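Local structure of condensin complex subunit 3 (Schizosaccharomyces pombe, 5OQR) at residues V175-L180 with D199-N204. The protein serves as a regulatory subunit of condensin, the complex required to convert interphase chromatin into condensed, mitotic-like chromosomes. Residues are numbered along the deposited sequence; the frame is centred on the assembly and turned at random.
Sequences VRRSVL and DVDAAN
OD1 of D199 is gripped by two arginines: it takes the N-H of R176 NE at 2.9 Å, through the lone pair on the side of the other oxygen, and it also forms a salt bridge with R196. The second carboxylate oxygen, D199 OD2, receives a weak bond from R176 NH1 at 3.4 Å. With guanidinium and carboxylate planes only 23° apart, the groups are nearly coplanar, with D199 OD2 in plane at the guanidinium edge and OD1 tilted somewhat out of it; a bend at chi3 turns the R176 head to this position, and its NH2 is tied to the carbonyl of D170. D199 OD2 also accepts from the backbone N of D201 at 2.7 Å, closing an Asx turn just ahead of helix 202-212. An alanine in place of D199 would probably leave R176 and R196 without their shared carboxylate and the turn without its side-chain acceptor. D201 is in turn the N-cap of that helix, its OD1 accepting from N204 N at 3.0 Å. The contact thus joins helix 173-182, in the fourth HEAT repeat, to the start of helix 202-212 within the all-helical solenoid. A second polar link crosses here: R177 NH1 reaches N204 OD1 at 3.2 Å, the oxygen lying in the guanidinium plane while the amide plane stands 85° to it. The N-H...O angle of 137° shows that this bond is bent. N204 ND2 sits 3.7 Å from R176 CB and donates to the carbonyl of S173, so both ends of the amide face helix 173-182. L180 CD2 lies 3.6 Å from the carbonyl O of N204, while its side chain packs against V208 and V212 of helix 202-212.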
# COMPACT_ATOMS: atom_id res chain seq x y z
N VAL A 175 15.26 6.81 14.32
CA VAL A 175 16.08 7.90 13.82
C VAL A 175 15.28 8.73 12.82
O VAL A 175 15.17 9.95 12.94
CB VAL A 175 17.38 7.37 13.21
CG1 VAL A 175 18.28 8.53 12.79
CG2 VAL A 175 18.11 6.46 14.19
N ARG A 176 14.70 8.06 11.81
CA ARG A 176 13.88 8.76 10.83
C ARG A 176 12.83 9.62 11.51
O ARG A 176 12.61 10.78 11.14
CB ARG A 176 13.23 7.76 9.88
CG ARG A 176 14.20 7.06 8.95
CD ARG A 176 13.47 6.37 7.81
NE ARG A 176 12.54 5.34 8.27
CZ ARG A 176 12.90 4.13 8.68
NH1 ARG A 176 11.98 3.26 9.08
NH2 ARG A 176 14.18 3.80 8.72
N ARG A 177 12.15 9.06 12.52
CA ARG A 177 11.11 9.82 13.21
C ARG A 177 11.67 11.07 13.87
O ARG A 177 11.05 12.13 13.84
CB ARG A 177 10.41 8.93 14.24
CG ARG A 177 9.36 9.68 15.05
CD ARG A 177 8.32 8.75 15.65
NE ARG A 177 8.80 8.03 16.83
CZ ARG A 177 9.17 6.76 16.86
NH1 ARG A 177 9.12 6.00 15.76
NH2 ARG A 177 9.59 6.22 18.00
N SER A 178 12.86 10.96 14.47
CA SER A 178 13.48 12.13 15.09
C SER A 178 13.76 13.20 14.05
O SER A 178 13.51 14.39 14.29
CB SER A 178 14.76 11.72 15.81
OG SER A 178 15.30 12.81 16.54
N VAL A 179 14.29 12.81 12.89
CA VAL A 179 14.50 13.76 11.81
C VAL A 179 13.16 14.30 11.33
O VAL A 179 13.01 15.49 11.04
CB VAL A 179 15.27 13.11 10.64
CG1 VAL A 179 15.70 14.16 9.65
CG2 VAL A 179 16.49 12.34 11.15
N LEU A 180 12.16 13.42 11.25
CA LEU A 180 10.84 13.82 10.78
C LEU A 180 10.19 14.83 11.71
O LEU A 180 9.35 15.63 11.27
CB LEU A 180 9.96 12.57 10.65
CG LEU A 180 8.50 12.72 10.22
CD1 LEU A 180 8.37 13.60 8.98
CD2 LEU A 180 7.92 11.34 9.97
N ASP A 199 6.01 5.31 5.13
CA ASP A 199 7.09 4.66 5.86
C ASP A 199 6.66 3.26 6.30
O ASP A 199 5.48 2.98 6.47
CB ASP A 199 7.47 5.50 7.08
CG ASP A 199 8.77 5.05 7.72
OD1 ASP A 199 9.82 5.66 7.42
OD2 ASP A 199 8.75 4.08 8.51
N VAL A 200 7.65 2.38 6.47
CA VAL A 200 7.34 1.00 6.84
C VAL A 200 6.82 0.94 8.26
O VAL A 200 6.04 0.04 8.61
CB VAL A 200 8.57 0.09 6.68
CG1 VAL A 200 8.15 -1.37 6.70
CG2 VAL A 200 9.32 0.40 5.40
N ASP A 201 7.23 1.88 9.11
CA ASP A 201 6.82 1.90 10.51
C ASP A 201 5.55 2.72 10.66
O ASP A 201 5.46 3.85 10.18
CB ASP A 201 7.94 2.48 11.38
CG ASP A 201 7.56 2.54 12.84
OD1 ASP A 201 7.01 3.58 13.27
OD2 ASP A 201 7.80 1.55 13.57
N ALA A 202 4.56 2.13 11.34
CA ALA A 202 3.27 2.81 11.50
C ALA A 202 3.42 4.11 12.27
O ALA A 202 2.79 5.12 11.92
CB ALA A 202 2.29 1.88 12.21
N ALA A 203 4.25 4.12 13.32
CA ALA A 203 4.41 5.33 14.12
C ALA A 203 4.95 6.48 13.28
O ALA A 203 4.53 7.63 13.45
CB ALA A 203 5.32 5.06 15.32
N ASN A 204 5.87 6.19 12.36
CA ASN A 204 6.40 7.24 11.50
C ASN A 204 5.31 7.78 10.57
O ASN A 204 5.21 8.99 10.37
CB ASN A 204 7.58 6.71 10.68
CG ASN A 204 8.72 6.25 11.56
OD1 ASN A 204 8.52 5.65 12.61
ND2 ASN A 204 9.95 6.55 11.13